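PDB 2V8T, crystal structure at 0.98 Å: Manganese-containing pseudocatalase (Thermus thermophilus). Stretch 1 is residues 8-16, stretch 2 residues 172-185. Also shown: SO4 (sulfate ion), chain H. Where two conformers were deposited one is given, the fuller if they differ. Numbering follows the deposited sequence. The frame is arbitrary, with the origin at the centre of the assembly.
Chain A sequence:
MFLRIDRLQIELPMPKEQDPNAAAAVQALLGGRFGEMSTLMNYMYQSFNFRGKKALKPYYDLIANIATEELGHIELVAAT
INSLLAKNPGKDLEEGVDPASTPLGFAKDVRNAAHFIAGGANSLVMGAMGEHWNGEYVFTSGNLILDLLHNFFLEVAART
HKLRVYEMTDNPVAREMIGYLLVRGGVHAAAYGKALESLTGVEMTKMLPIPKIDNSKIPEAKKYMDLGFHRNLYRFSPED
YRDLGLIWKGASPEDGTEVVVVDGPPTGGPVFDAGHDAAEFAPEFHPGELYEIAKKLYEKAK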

# COMPACT_ATOMS: atom_id res chain seq x y z
N LEU A 8 -28.77 -11.62 -12.59
CA LEU A 8 -27.53 -11.31 -13.29
C LEU A 8 -27.84 -10.79 -14.67
O LEU A 8 -28.89 -11.11 -15.26
CB LEU A 8 -26.65 -12.54 -13.43
CG LEU A 8 -26.18 -13.14 -12.11
CD1 LEU A 8 -25.35 -14.40 -12.38
CD2 LEU A 8 -25.39 -12.12 -11.29
N GLN A 9 -26.91 -10.04 -15.28
CA GLN A 9 -27.19 -9.46 -16.58
C GLN A 9 -27.30 -10.51 -17.67
O GLN A 9 -27.94 -10.26 -18.70
CB GLN A 9 -26.13 -8.37 -16.92
CG GLN A 9 -26.56 -7.49 -18.04
CD GLN A 9 -25.68 -6.25 -18.24
OE1 GLN A 9 -24.99 -5.83 -17.33
NE2 GLN A 9 -25.71 -5.67 -19.40
N ILE A 10 -26.66 -11.68 -17.50
CA ILE A 10 -26.88 -12.88 -18.32
C ILE A 10 -26.95 -14.06 -17.37
O ILE A 10 -26.40 -14.02 -16.27
CB ILE A 10 -25.78 -13.15 -19.36
CG1 ILE A 10 -24.40 -13.24 -18.75
CG2 ILE A 10 -25.86 -12.17 -20.54
CD1 ILE A 10 -23.35 -13.87 -19.59
N GLU A 11 -27.54 -15.14 -17.85
CA GLU A 11 -27.41 -16.41 -17.16
C GLU A 11 -25.98 -16.94 -17.33
O GLU A 11 -25.32 -16.69 -18.35
CB GLU A 11 -28.42 -17.46 -17.42
CG GLU A 11 -28.10 -18.23 -18.64
CD GLU A 11 -28.50 -17.66 -19.92
OE1 GLU A 11 -28.82 -16.46 -19.93
OE2 GLU A 11 -28.57 -18.39 -20.94
N LEU A 12 -25.52 -17.70 -16.34
CA LEU A 12 -24.23 -18.37 -16.39
C LEU A 12 -24.41 -19.88 -16.31
O LEU A 12 -25.30 -20.37 -15.62
CB LEU A 12 -23.36 -17.92 -15.23
CG LEU A 12 -22.91 -16.46 -15.26
CD1 LEU A 12 -22.17 -16.13 -13.95
CD2 LEU A 12 -22.06 -16.17 -16.46
N PRO A 13 -23.55 -20.65 -17.00
CA PRO A 13 -23.56 -22.11 -16.87
C PRO A 13 -22.89 -22.57 -15.57
O PRO A 13 -22.24 -21.77 -14.87
CB PRO A 13 -22.78 -22.59 -18.09
CG PRO A 13 -21.75 -21.49 -18.27
CD PRO A 13 -22.51 -20.20 -17.93
N MET A 14 -23.00 -23.86 -15.27
CA MET A 14 -22.44 -24.43 -14.05
C MET A 14 -21.16 -25.16 -14.29
O MET A 14 -21.16 -26.06 -15.10
CB MET A 14 -23.49 -25.44 -13.61
CG MET A 14 -23.22 -26.03 -12.28
SD MET A 14 -23.03 -24.73 -11.00
CE MET A 14 -21.81 -23.55 -11.56
N PRO A 15 -20.03 -24.80 -13.60
CA PRO A 15 -18.82 -25.58 -13.83
C PRO A 15 -18.95 -27.01 -13.43
O PRO A 15 -19.69 -27.33 -12.50
CB PRO A 15 -17.79 -24.86 -12.92
CG PRO A 15 -18.33 -23.45 -12.82
CD PRO A 15 -19.80 -23.61 -12.79
N LYS A 16 -18.17 -27.88 -14.06
CA LYS A 16 -18.11 -29.29 -13.66
C LYS A 16 -17.49 -29.50 -12.31
O LYS A 16 -17.86 -30.44 -11.59
CB LYS A 16 -17.39 -30.09 -14.71
CG LYS A 16 -18.12 -30.20 -16.03
CD LYS A 16 -17.33 -30.94 -17.13
CE LYS A 16 -16.13 -30.14 -17.65
NZ LYS A 16 -15.26 -30.90 -18.63
N PRO A 172 -16.40 -22.80 -19.34
CA PRO A 172 -17.54 -22.08 -19.96
C PRO A 172 -18.07 -20.94 -19.16
O PRO A 172 -18.52 -19.94 -19.73
CB PRO A 172 -18.58 -23.21 -20.17
CG PRO A 172 -17.69 -24.43 -20.43
CD PRO A 172 -16.55 -24.28 -19.45
N VAL A 173 -18.09 -21.02 -17.81
CA VAL A 173 -18.64 -19.91 -17.05
C VAL A 173 -17.83 -18.62 -17.32
O VAL A 173 -18.38 -17.53 -17.44
CB VAL A 173 -18.78 -20.24 -15.56
CG1 VAL A 173 -17.43 -20.39 -14.84
CG2 VAL A 173 -19.66 -19.24 -14.87
N ALA A 174 -16.51 -18.77 -17.36
CA ALA A 174 -15.64 -17.63 -17.64
C ALA A 174 -15.77 -17.17 -19.07
O ALA A 174 -15.80 -15.97 -19.35
CB ALA A 174 -14.18 -17.99 -17.32
N ARG A 175 -15.84 -18.12 -20.02
CA ARG A 175 -15.94 -17.73 -21.43
C ARG A 175 -17.25 -17.01 -21.74
O ARG A 175 -17.26 -16.09 -22.54
CB ARG A 175 -15.91 -19.03 -22.30
CG ARG A 175 -14.53 -19.76 -22.33
CD ARG A 175 -14.43 -20.97 -23.16
NE ARG A 175 -14.67 -20.85 -24.57
CZ ARG A 175 -13.85 -20.96 -25.63
NH1 ARG A 175 -12.55 -20.98 -25.61
NH2 ARG A 175 -14.50 -21.02 -26.78
N GLU A 176 -18.33 -17.44 -21.11
CA GLU A 176 -19.63 -16.77 -21.31
C GLU A 176 -19.63 -15.35 -20.75
O GLU A 176 -20.01 -14.40 -21.41
CB GLU A 176 -20.84 -17.53 -20.76
CG GLU A 176 -21.13 -18.78 -21.55
CD GLU A 176 -21.56 -18.60 -23.00
OE1 GLU A 176 -21.88 -17.46 -23.41
OE2 GLU A 176 -21.54 -19.63 -23.71
N MET A 177 -19.16 -15.22 -19.50
CA MET A 177 -19.08 -13.91 -18.90
C MET A 177 -18.19 -13.00 -19.73
O MET A 177 -18.53 -11.82 -19.98
CB MET A 177 -18.59 -14.02 -17.45
CG MET A 177 -18.33 -12.68 -16.78
SD MET A 177 -16.71 -11.94 -17.09
CE MET A 177 -15.68 -13.07 -16.13
N ILE A 178 -17.02 -13.49 -20.13
CA ILE A 178 -16.08 -12.63 -20.83
C ILE A 178 -16.62 -12.28 -22.20
O ILE A 178 -16.53 -11.14 -22.65
CB ILE A 178 -14.68 -13.23 -20.89
CG1 ILE A 178 -14.07 -13.31 -19.50
CG2 ILE A 178 -13.83 -12.43 -21.89
CD1 ILE A 178 -12.81 -14.15 -19.40
N GLY A 179 -17.18 -13.27 -22.92
CA GLY A 179 -17.75 -12.94 -24.22
C GLY A 179 -18.80 -11.83 -24.12
O GLY A 179 -18.85 -10.93 -24.96
N TYR A 180 -19.65 -11.93 -23.11
CA TYR A 180 -20.69 -10.92 -22.92
C TYR A 180 -20.06 -9.55 -22.62
O TYR A 180 -20.45 -8.53 -23.21
CB TYR A 180 -21.66 -11.35 -21.82
CG TYR A 180 -22.80 -10.39 -21.65
CD1 TYR A 180 -23.77 -10.29 -22.63
CD2 TYR A 180 -22.93 -9.56 -20.56
CE1 TYR A 180 -24.85 -9.42 -22.54
CE2 TYR A 180 -24.02 -8.65 -20.49
CZ TYR A 180 -24.97 -8.63 -21.48
OH TYR A 180 -26.03 -7.70 -21.36
N LEU A 181 -19.11 -9.53 -21.69
CA LEU A 181 -18.52 -8.25 -21.30
C LEU A 181 -17.58 -7.67 -22.34
O LEU A 181 -17.36 -6.46 -22.35
CB LEU A 181 -17.90 -8.35 -19.92
CG LEU A 181 -18.91 -8.62 -18.78
CD1 LEU A 181 -18.21 -8.53 -17.42
CD2 LEU A 181 -20.12 -7.67 -18.82
N LEU A 182 -17.05 -8.49 -23.25
CA LEU A 182 -16.35 -7.93 -24.42
C LEU A 182 -17.33 -7.13 -25.26
O LEU A 182 -17.00 -6.05 -25.79
CB LEU A 182 -15.74 -9.04 -25.26
CG LEU A 182 -14.50 -9.70 -24.67
CD1 LEU A 182 -14.15 -10.94 -25.47
CD2 LEU A 182 -13.32 -8.72 -24.59
N VAL A 183 -18.55 -7.65 -25.44
CA VAL A 183 -19.55 -6.93 -26.22
C VAL A 183 -19.98 -5.65 -25.50
O VAL A 183 -20.05 -4.57 -26.09
CB VAL A 183 -20.71 -7.87 -26.58
CG1 VAL A 183 -21.83 -7.05 -27.27
CG2 VAL A 183 -20.20 -8.99 -27.47
N ARG A 184 -20.26 -5.76 -24.18
CA ARG A 184 -20.65 -4.56 -23.44
C ARG A 184 -19.54 -3.52 -23.41
O ARG A 184 -19.80 -2.31 -23.54
CB ARG A 184 -21.07 -4.92 -22.02
CG ARG A 184 -22.24 -5.91 -21.93
CD ARG A 184 -23.41 -5.55 -22.82
NE ARG A 184 -23.90 -4.21 -22.49
CZ ARG A 184 -24.56 -3.42 -23.32
NH1 ARG A 184 -24.88 -3.82 -24.55
NH2 ARG A 184 -24.90 -2.20 -22.91
N GLY A 185 -18.28 -3.97 -23.29
CA GLY A 185 -17.17 -3.02 -23.28
C GLY A 185 -16.98 -2.38 -24.62
O GLY A 185 -16.54 -1.23 -24.73
S SO4 H . -15.54 -26.43 -16.23
O1 SO4 H . -14.93 -27.36 -15.27
O2 SO4 H . -16.91 -26.84 -16.47
O3 SO4 H . -15.53 -25.08 -15.67
O4 SO4 H . -14.78 -26.45 -17.48

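Residues 172-185 form a helix, defined by i to i+4 backbone hydrogen bonds running from Glu 176 N to Pro 172 O (2.9 Å) through Gly 185 N to Leu 181 O (2.8 Å); the link from Val 183 N to Gly 179 O, at 3.3 Å, is weak. Residues 8-16 adopt an irregular path along this helix, antiparallel in sense: Gln 9 lies by Tyr 180, Pro 15 by Val 173. No hydrogen bond joins the two backbones, so side chains carry the contact, which buries 509 Å².

Leu 8 makes no contact. Gln 9 supplies the one hydrogen bond across the stretches, from its NE2 to Tyr 180 OH at 2.8 Å; the N-H...O angle of 131° is well short of linear. The amide approaches near the plane of the ring. Ile 10 uses a face of the same ring instead: its CG2 sits 3.5 Å from the Tyr 180 ring centroid and 11° off the normal, the geometry of a CH-pi contact. Ile 10 CD1 reaches the helix backbone, 3.8 Å from Glu 176 O.

Glu 11 directs its CA-to-CB bond away. Leu 12 starts sideways, yet packs CB against Val 173 CG2 (3.9 Å) and CD2 against Met 177 CB (4.2 Å). The closest CA atoms are those of Pro 13 and Val 173, 5.4 Å apart. Pro 13 CG lies 4.1 Å from Pro 172 CB and 4.2 Å from Val 173 CB, apolar packing. The CA-to-CB bond of Met 14 points away, and its side chain makes no contact, whereas Pro 15 places CG 3.8 Å from Val 173 CG1; Val 173 thus packs against three loop residues. Lys 16 N donates to sulfate O2 (2.9 Å, 167°), while Pro 172 CD approaches sulfate O4 at 3.4 Å, so the ion, probably from the crystallisation liquor, touches both stretches.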